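PDB 6GZB: spore germination protein GerM from Bacillus subtilis subsp. subtilis str. 168, which is of unknown molecular function but affects both sporulation and germination. Local coordinates for residues Lys138-Val143 against Val156-Asn161; Asn293-Thr298 against Lys306-Lys311; Asp229-Ile234 against Val255-Lys260. All coordinates share one frame; numbering follows the deposited sequence.

Contact 1: Lys138-Val143 against Val156-Asn161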
loop_
_atom_site.group_PDB
_atom_site.type_symbol
_atom_site.label_atom_id
_atom_site.label_comp_id
_atom_site.label_asym_id
_atom_site.label_seq_id
_atom_site.Cartn_x
_atom_site.Cartn_y
_atom_site.Cartn_z
ATOM N N LYS A 138 -7.817 0.173 -10.863
ATOM C CA LYS A 138 -7.110 1.216 -10.128
ATOM C C LYS A 138 -8.063 2.002 -9.251
ATOM O O LYS A 138 -7.768 2.279 -8.091
ATOM C CB LYS A 138 -6.411 2.176 -11.099
ATOM C CG LYS A 138 -5.366 1.521 -11.983
ATOM C CD LYS A 138 -4.699 2.543 -12.897
ATOM C CE LYS A 138 -4.117 1.880 -14.132
ATOM N NZ LYS A 138 -3.117 0.832 -13.806
ATOM N N ILE A 139 -9.206 2.376 -9.822
ATOM C CA ILE A 139 -10.196 3.157 -9.097
ATOM C C ILE A 139 -10.720 2.409 -7.865
ATOM O O ILE A 139 -10.800 2.975 -6.775
ATOM C CB ILE A 139 -11.351 3.560 -10.031
ATOM C CG1 ILE A 139 -10.874 4.655 -10.983
ATOM C CG2 ILE A 139 -12.563 4.035 -9.242
ATOM C CD1 ILE A 139 -11.713 4.774 -12.236
ATOM N N VAL A 140 -11.050 1.136 -8.027
ATOM C CA VAL A 140 -11.541 0.333 -6.900
ATOM C C VAL A 140 -10.493 0.250 -5.791
ATOM O O VAL A 140 -10.802 0.410 -4.614
ATOM C CB VAL A 140 -11.906 -1.103 -7.332
ATOM C CG1 VAL A 140 -12.399 -1.907 -6.132
ATOM C CG2 VAL A 140 -12.973 -1.083 -8.415
ATOM N N GLN A 141 -9.248 -0.000 -6.173
ATOM C CA GLN A 141 -8.167 -0.137 -5.206
ATOM C C GLN A 141 -7.859 1.186 -4.517
ATOM O O GLN A 141 -7.637 1.213 -3.302
ATOM C CB GLN A 141 -6.914 -0.682 -5.884
ATOM C CG GLN A 141 -7.043 -2.136 -6.302
ATOM C CD GLN A 141 -5.999 -2.568 -7.305
ATOM O OE1 GLN A 141 -5.114 -1.790 -7.678
ATOM N NE2 GLN A 141 -6.090 -3.823 -7.746
ATOM N N SER A 142 -7.868 2.275 -5.288
ATOM C CA SER A 142 -7.630 3.610 -4.741
ATOM C C SER A 142 -8.646 3.974 -3.659
ATOM O O SER A 142 -8.293 4.382 -2.554
ATOM C CB SER A 142 -7.678 4.653 -5.856
ATOM O OG SER A 142 -7.604 5.969 -5.329
ATOM N N VAL A 143 -9.919 3.830 -3.988
ATOM C CA VAL A 143 -10.984 4.125 -3.052
ATOM C C VAL A 143 -10.874 3.233 -1.816
ATOM O O VAL A 143 -10.956 3.705 -0.687
ATOM C CB VAL A 143 -12.364 3.936 -3.716
ATOM C CG1 VAL A 143 -13.467 3.984 -2.680
ATOM C CG2 VAL A 143 -12.585 4.998 -4.777
ATOM N N VAL A 156 -15.264 -1.886 2.616
ATOM C CA VAL A 156 -15.798 -0.833 1.767
ATOM C C VAL A 156 -16.901 -1.374 0.870
ATOM O O VAL A 156 -16.788 -2.471 0.319
ATOM C CB VAL A 156 -14.684 -0.206 0.900
ATOM C CG1 VAL A 156 -15.267 0.749 -0.120
ATOM C CG2 VAL A 156 -13.668 0.510 1.779
ATOM N N LYS A 157 -17.964 -0.593 0.727
ATOM C CA LYS A 157 -19.014 -0.882 -0.235
ATOM C C LYS A 157 -19.193 0.335 -1.126
ATOM O O LYS A 157 -19.121 1.474 -0.663
ATOM C CB LYS A 157 -20.332 -1.183 0.476
ATOM C CG LYS A 157 -20.401 -2.557 1.125
ATOM C CD LYS A 157 -21.771 -2.781 1.746
ATOM C CE LYS A 157 -21.795 -3.981 2.685
ATOM N NZ LYS A 157 -21.494 -5.258 1.983
ATOM N N LEU A 158 -19.415 0.089 -2.410
ATOM C CA LEU A 158 -19.487 1.163 -3.392
ATOM C C LEU A 158 -20.922 1.321 -3.886
ATOM O O LEU A 158 -21.609 0.337 -4.125
ATOM C CB LEU A 158 -18.566 0.845 -4.570
ATOM C CG LEU A 158 -17.103 1.317 -4.548
ATOM C CD1 LEU A 158 -16.591 1.664 -3.167
ATOM C CD2 LEU A 158 -16.194 0.294 -5.203
ATOM N N ARG A 159 -21.383 2.559 -4.014
ATOM C CA ARG A 159 -22.669 2.822 -4.647
ATOM C C ARG A 159 -22.562 3.953 -5.646
ATOM O O ARG A 159 -21.706 4.828 -5.518
ATOM C CB ARG A 159 -23.716 3.175 -3.592
ATOM C CG ARG A 159 -24.125 2.007 -2.714
ATOM C CD ARG A 159 -25.038 2.464 -1.590
ATOM N NE ARG A 159 -25.453 1.351 -0.747
ATOM C CZ ARG A 159 -26.346 1.443 0.231
ATOM N NH1 ARG A 159 -26.978 2.589 0.466
ATOM N NH2 ARG A 159 -26.638 0.372 0.948
ATOM N N ILE A 160 -23.449 3.939 -6.636
ATOM C CA ILE A 160 -23.667 5.104 -7.494
ATOM C C ILE A 160 -25.119 5.566 -7.377
ATOM O O ILE A 160 -26.045 4.809 -7.662
ATOM C CB ILE A 160 -23.351 4.791 -8.963
ATOM C CG1 ILE A 160 -21.920 4.276 -9.104
ATOM C CG2 ILE A 160 -23.550 6.027 -9.830
ATOM C CD1 ILE A 160 -21.594 3.791 -10.503
ATOM N N ASN A 161 -25.306 6.779 -6.869
ATOM C CA ASN A 161 -26.635 7.315 -6.609
ATOM C C ASN A 161 -27.507 6.325 -5.837
ATOM O O ASN A 161 -28.683 6.159 -6.134
ATOM C CB ASN A 161 -27.301 7.712 -7.925
ATOM C CG ASN A 161 -26.785 9.038 -8.462
ATOM O OD1 ASN A 161 -26.551 9.189 -9.663
ATOM N ND2 ASN A 161 -26.584 10.003 -7.567
#
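The helix turn that brings Val-140 and Val-143 to Leu-158 is braced by its own backbone, the shorter bond being Ser-142 N to Lys-138 O at 2.8 Å, followed by Val-143 N to Ile-139 O at 3.0 Å. These bonds tie up two N-H groups of the turn, and what it offers Leu-158 is hydrocarbon. Val-143 makes the closest approach, its CG1 standing 3.9 Å from Leu-158 CD1, and the two side chains cross obliquely. This methyl lies trans to the Val-143 nitrogen (chi1 169°), which turns it outward to the strand. The other Leu-158 branch spreads toward the previous helical turn, where CD2 is 4.5 Å from Val-140 CG1, a looser contact. A forked leucine suits this place because its two methyls can serve two turns. Compact, branched valines give the helix a stiff, shallow surface, and the CB of Val-156 also points toward it. Helix 136-147 crosses over between the parallel strands 119-124 and 155-160 as the middle of a beta-alpha-beta unit. Val-143 also touches Phe-124 on the first strand, while Ser-142 OG bonds to Tyr-57 O on another side of the helix.

Contact 2: Asn293-Thr298 against Lys306-Lys311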
loop_
_atom_site.group_PDB
_atom_site.type_symbol
_atom_site.label_atom_id
_atom_site.label_comp_id
_atom_site.label_asym_id
_atom_site.label_seq_id
_atom_site.Cartn_x
_atom_site.Cartn_y
_atom_site.Cartn_z
ATOM N N ASN A 293 12.564 0.356 5.316
ATOM C CA ASN A 293 11.196 0.787 5.040
ATOM C C ASN A 293 10.364 -0.270 4.297
ATOM O O ASN A 293 9.179 -0.441 4.572
ATOM C CB ASN A 293 11.204 2.078 4.225
ATOM C CG ASN A 293 11.468 3.294 5.073
ATOM O OD1 ASN A 293 10.969 3.398 6.190
ATOM N ND2 ASN A 293 12.250 4.227 4.542
ATOM N N SER A 294 10.969 -0.885 3.287
ATOM C CA SER A 294 10.325 -1.935 2.515
ATOM C C SER A 294 9.911 -3.094 3.411
ATOM O O SER A 294 8.782 -3.574 3.339
ATOM C CB SER A 294 11.268 -2.441 1.419
ATOM O OG SER A 294 11.260 -1.550 0.337
ATOM N N ILE A 295 10.827 -3.530 4.269
ATOM C CA ILE A 295 10.533 -4.590 5.216
ATOM C C ILE A 295 9.357 -4.234 6.111
ATOM O O ILE A 295 8.415 -5.012 6.271
ATOM C CB ILE A 295 11.748 -4.898 6.100
ATOM C CG1 ILE A 295 12.828 -5.594 5.274
ATOM C CG2 ILE A 295 11.326 -5.756 7.279
ATOM C CD1 ILE A 295 14.166 -5.685 5.978
ATOM N N VAL A 296 9.414 -3.049 6.699
ATOM C CA VAL A 296 8.447 -2.659 7.698
ATOM C C VAL A 296 7.077 -2.405 7.089
ATOM O O VAL A 296 6.060 -2.831 7.642
ATOM C CB VAL A 296 8.920 -1.406 8.466
ATOM C CG1 VAL A 296 7.828 -0.894 9.391
ATOM C CG2 VAL A 296 10.169 -1.738 9.256
ATOM N N LEU A 297 7.040 -1.709 5.958
ATOM C CA LEU A 297 5.768 -1.479 5.266
ATOM C C LEU A 297 5.133 -2.806 4.846
ATOM O O LEU A 297 3.917 -2.965 4.897
ATOM C CB LEU A 297 5.955 -0.584 4.032
ATOM C CG LEU A 297 6.236 0.892 4.327
ATOM C CD1 LEU A 297 6.649 1.611 3.057
ATOM C CD2 LEU A 297 5.025 1.575 4.946
ATOM N N THR A 298 5.964 -3.744 4.409
ATOM C CA THR A 298 5.475 -5.011 3.873
ATOM C C THR A 298 4.918 -5.877 5.006
ATOM O O THR A 298 3.785 -6.344 4.953
ATOM C CB THR A 298 6.596 -5.758 3.137
ATOM O OG1 THR A 298 6.982 -5.018 1.964
ATOM C CG2 THR A 298 6.149 -7.148 2.740
ATOM N N LYS A 306 2.675 -5.374 14.121
ATOM C CA LYS A 306 2.724 -3.956 14.473
ATOM C C LYS A 306 4.133 -3.379 14.406
ATOM O O LYS A 306 4.307 -2.174 14.221
ATOM C CB LYS A 306 2.137 -3.740 15.868
ATOM C CG LYS A 306 0.685 -4.184 16.001
ATOM C CD LYS A 306 -0.227 -3.455 15.018
ATOM C CE LYS A 306 -1.702 -3.601 15.379
ATOM N NZ LYS A 306 -2.582 -3.545 14.177
ATOM N N SER A 307 5.141 -4.236 14.527
ATOM C CA SER A 307 6.522 -3.764 14.544
ATOM C C SER A 307 7.490 -4.867 14.157
ATOM O O SER A 307 7.151 -6.048 14.188
ATOM C CB SER A 307 6.878 -3.227 15.934
ATOM O OG SER A 307 6.945 -4.277 16.885
ATOM N N VAL A 308 8.700 -4.472 13.781
ATOM C CA VAL A 308 9.704 -5.404 13.285
ATOM C C VAL A 308 11.052 -5.087 13.913
ATOM O O VAL A 308 11.526 -3.955 13.837
ATOM C CB VAL A 308 9.864 -5.299 11.756
ATOM C CG1 VAL A 308 10.815 -6.372 11.238
ATOM C CG2 VAL A 308 8.510 -5.368 11.076
ATOM N N SER A 309 11.658 -6.091 14.541
ATOM C CA SER A 309 13.023 -5.989 15.041
ATOM C C SER A 309 13.924 -6.772 14.123
ATOM O O SER A 309 13.556 -7.857 13.654
ATOM C CB SER A 309 13.128 -6.568 16.458
ATOM O OG SER A 309 12.249 -5.899 17.345
ATOM N N VAL A 310 15.108 -6.231 13.864
ATOM C CA VAL A 310 16.015 -6.841 12.906
ATOM C C VAL A 310 17.342 -7.191 13.551
ATOM O O VAL A 310 17.882 -6.423 14.339
ATOM C CB VAL A 310 16.244 -5.931 11.684
ATOM C CG1 VAL A 310 14.937 -5.743 10.909
ATOM C CG2 VAL A 310 16.816 -4.589 12.122
ATOM N N LYS A 311 17.828 -8.388 13.250
ATOM C CA LYS A 311 19.123 -8.842 13.715
ATOM C C LYS A 311 19.892 -9.363 12.536
ATOM O O LYS A 311 19.307 -9.684 11.504
ATOM C CB LYS A 311 18.977 -9.965 14.747
ATOM C CG LYS A 311 18.174 -9.567 15.974
ATOM C CD LYS A 311 18.182 -10.657 17.036
ATOM C CE LYS A 311 17.120 -10.386 18.092
ATOM N NZ LYS A 311 17.217 -11.314 19.247
#
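Val-308 lays its side chain against the helix, on Ile-295 and Val-296. Its CB already makes contact, lying 4.4 Å from Val-296 CG2. From there the side chain forks: CG2 reaches the helix backbone at Val-296 CA, 4.3 Å away, while CG1 meets Ile-295 CG2 at 4.0 Å. With CG1 trans to the Val-308 nitrogen (chi1 -174°), the two methyls are shared between successive helix residues. The Ile-295 and Val-308 side chains cross at about a right angle, branch against branch. A short beta-branched residue suits the spot, since the alpha carbons of Val-296 and Val-308 are only 6.4 Å apart and a longer chain would probably find little room; such residues are also at ease in a strand.

The same stretch of helix carries a doubly gripped carbonyl. Ser-294 O accepts from Thr-298 N at 3.0 Å and from Thr-298 OG1 at 2.7 Å, the two donors arriving from opposite faces of its plane. The hydroxyl also bonds to Tyr-204 N, so it is well satisfied in a buried place.

Helix 289-299 links strands 267-272 and 307-312, parallel neighbours in a mixed sheet, as a beta-alpha-beta crossover. Ile-295 and Val-308 both touch Leu-270 on the first of these strands, while Ser-294 and Thr-298 pack on helix 229-239.

Contact 3: Asp229-Ile234 against Val255-Lys260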
loop_
_atom_site.group_PDB
_atom_site.type_symbol
_atom_site.label_atom_id
_atom_site.label_comp_id
_atom_site.label_asym_id
_atom_site.label_seq_id
_atom_site.Cartn_x
_atom_site.Cartn_y
_atom_site.Cartn_z
ATOM N N ASP A 229 4.294 -16.452 5.884
ATOM C CA ASP A 229 4.218 -15.313 4.962
ATOM C C ASP A 229 5.225 -14.209 5.299
ATOM O O ASP A 229 5.491 -13.319 4.481
ATOM C CB ASP A 229 2.803 -14.741 4.924
ATOM C CG ASP A 229 1.848 -15.602 4.100
ATOM O OD1 ASP A 229 2.319 -16.309 3.181
ATOM O OD2 ASP A 229 0.637 -15.614 4.409
ATOM N N ILE A 230 5.779 -14.264 6.504
ATOM C CA ILE A 230 6.854 -13.359 6.883
ATOM C C ILE A 230 8.113 -13.698 6.085
ATOM O O ILE A 230 8.681 -12.854 5.393
ATOM C CB ILE A 230 7.138 -13.432 8.391
ATOM C CG1 ILE A 230 5.991 -12.791 9.177
ATOM C CG2 ILE A 230 8.446 -12.731 8.713
ATOM C CD1 ILE A 230 6.007 -13.123 10.647
ATOM N N THR A 231 8.463 -14.974 6.074
ATOM C CA THR A 231 9.579 -15.455 5.272
ATOM C C THR A 231 9.331 -15.282 3.774
ATOM O O THR A 231 10.231 -14.903 3.025
ATOM C CB THR A 231 9.871 -16.935 5.588
ATOM O OG1 THR A 231 10.261 -17.057 6.959
ATOM C CG2 THR A 231 10.984 -17.471 4.706
ATOM N N ALA A 232 8.119 -15.591 3.331
ATOM C CA ALA A 232 7.754 -15.405 1.927
ATOM C C ALA A 232 7.969 -13.953 1.497
ATOM O O ALA A 232 8.532 -13.688 0.431
ATOM C CB ALA A 232 6.304 -15.812 1.702
ATOM N N ALA A 233 7.474 -13.020 2.308
ATOM C CA ALA A 233 7.636 -11.585 2.045
ATOM C C ALA A 233 9.102 -11.192 1.904
ATOM O O ALA A 233 9.490 -10.517 0.948
ATOM C CB ALA A 233 6.980 -10.773 3.149
ATOM N N ILE A 234 9.924 -11.650 2.836
ATOM C CA ILE A 234 11.355 -11.370 2.788
ATOM C C ILE A 234 12.000 -11.949 1.532
ATOM O O ILE A 234 12.784 -11.269 0.868
ATOM C CB ILE A 234 12.077 -11.916 4.037
ATOM C CG1 ILE A 234 11.580 -11.200 5.295
ATOM C CG2 ILE A 234 13.576 -11.739 3.899
ATOM C CD1 ILE A 234 11.611 -9.691 5.184
ATOM N N VAL A 255 20.125 -12.023 0.113
ATOM C CA VAL A 255 19.515 -11.840 1.423
ATOM C C VAL A 255 18.653 -13.045 1.784
ATOM O O VAL A 255 17.830 -13.477 0.986
ATOM C CB VAL A 255 18.650 -10.562 1.453
ATOM C CG1 VAL A 255 17.697 -10.574 2.640
ATOM C CG2 VAL A 255 19.535 -9.327 1.454
ATOM N N LYS A 256 18.875 -13.595 2.976
ATOM C CA LYS A 256 18.080 -14.707 3.503
ATOM C C LYS A 256 17.889 -14.532 4.995
ATOM O O LYS A 256 18.711 -13.909 5.669
ATOM C CB LYS A 256 18.771 -16.057 3.270
ATOM C CG LYS A 256 18.972 -16.428 1.809
ATOM C CD LYS A 256 19.801 -17.696 1.668
ATOM C CE LYS A 256 20.519 -17.758 0.326
ATOM N NZ LYS A 256 21.825 -17.043 0.347
ATOM N N LEU A 257 16.802 -15.091 5.516
ATOM C CA LEU A 257 16.664 -15.274 6.946
ATOM C C LEU A 257 17.484 -16.493 7.368
ATOM O O LEU A 257 17.522 -17.497 6.660
ATOM C CB LEU A 257 15.197 -15.456 7.330
ATOM C CG LEU A 257 14.274 -14.275 7.015
ATOM C CD1 LEU A 257 12.847 -14.614 7.394
ATOM C CD2 LEU A 257 14.719 -13.001 7.723
ATOM N N VAL A 258 18.163 -16.388 8.507
ATOM C CA VAL A 258 18.998 -17.477 9.016
ATOM C C VAL A 258 18.333 -18.173 10.201
ATOM O O VAL A 258 18.795 -19.214 10.651
ATOM C CB VAL A 258 20.396 -16.974 9.441
ATOM C CG1 VAL A 258 21.169 -16.458 8.240
ATOM C CG2 VAL A 258 20.278 -15.888 10.500
ATOM N N SER A 259 17.251 -17.587 10.702
ATOM C CA SER A 259 16.390 -18.242 11.681
ATOM C C SER A 259 14.941 -18.088 11.246
ATOM O O SER A 259 14.606 -17.179 10.493
ATOM C CB SER A 259 16.549 -17.602 13.063
ATOM O OG SER A 259 17.906 -17.391 13.373
ATOM N N LYS A 260 14.072 -18.936 11.773
ATOM C CA LYS A 260 12.650 -18.743 11.587
ATOM C C LYS A 260 12.255 -17.453 12.287
ATOM O O LYS A 260 12.690 -17.202 13.403
ATOM C CB LYS A 260 11.857 -19.926 12.150
ATOM C CG LYS A 260 11.507 -20.982 11.107
ATOM C CD LYS A 260 11.407 -22.386 11.699
ATOM C CE LYS A 260 12.606 -23.252 11.324
ATOM N NZ LYS A 260 12.640 -23.609 9.876
#
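Leu-257 reaches from an irregular segment to helix residues Thr-231 and Ile-234, one turn apart, and it has more surface buried here than any other residue. Its CG sits trans to its own carbonyl carbon (chi1 -62°), and the extended side chain sends its two methyls in different directions. CD1 comes over the Thr-231 turn, 3.6 Å from OG1 and 4.0 Å from CA, so that it lies against the helix backbone as well as the side chain. The contact with the hydroxyl oxygen is van der Waals in kind, since a methyl offers no polar partner; the two side chains meet at a slant.

Ile-234, next in buried surface, presents CG2 to the fork of the leucine, 4.1 Å from Leu-257 CG and 4.2 Å from CD2. The side chains meet at about a right angle. That methyl is trans to the Ile-234 nitrogen, and it also approaches Val-255 CG1 at 4.5 Å, so one branch of the isoleucine serves two residues of the loop. Threonine suits the more open turn because its small side chain leaves room for CD1, whereas the buried Ile-234 supplies only hydrocarbon. An alanine in place of Leu-257 would probably leave a gap between the helix and the loop, with Thr-231 and the Ile-234 methyl losing their main apolar partner here.

Within helix 229-239, Ala-233 faces strand 198-208 and helix 289-299, while Ile-230 touches Val-268 and Leu-270 on strand 267-272. The loop is tied to the same region: Leu-257 rests on Phe-272, Lys-256 and Val-258 form backbone bonds to Asn-273 and Asp-271 respectively, and Ser-259 OG bonds to Asp-271 OD2. Leu-257 thus lies between helix 229-239 and strand 267-272.

Along the chain the order is contact 1, contact 3, contact 2, with contact 1 in the first of the tandem GerMN domains and the other two in the second. Contacts 1 and 2 pair equivalent elements, a helix with the strand that follows it in a mixed four-stranded sheet, yet their centres are 30 Å apart on opposite sides of the chain's centre. Contact 3 lies 34 Å from contact 1 but only 12 Å from contact 2, centre to centre. There helices 229-239 and 289-299 meet, Thr-298 CG2 standing 3.7 Å from Ala-233 CB, so contacts 2 and 3 probably share one hydrophobic core, whereas contact 1, whose nearest atoms are about 15 Å from contact 2, touches neither.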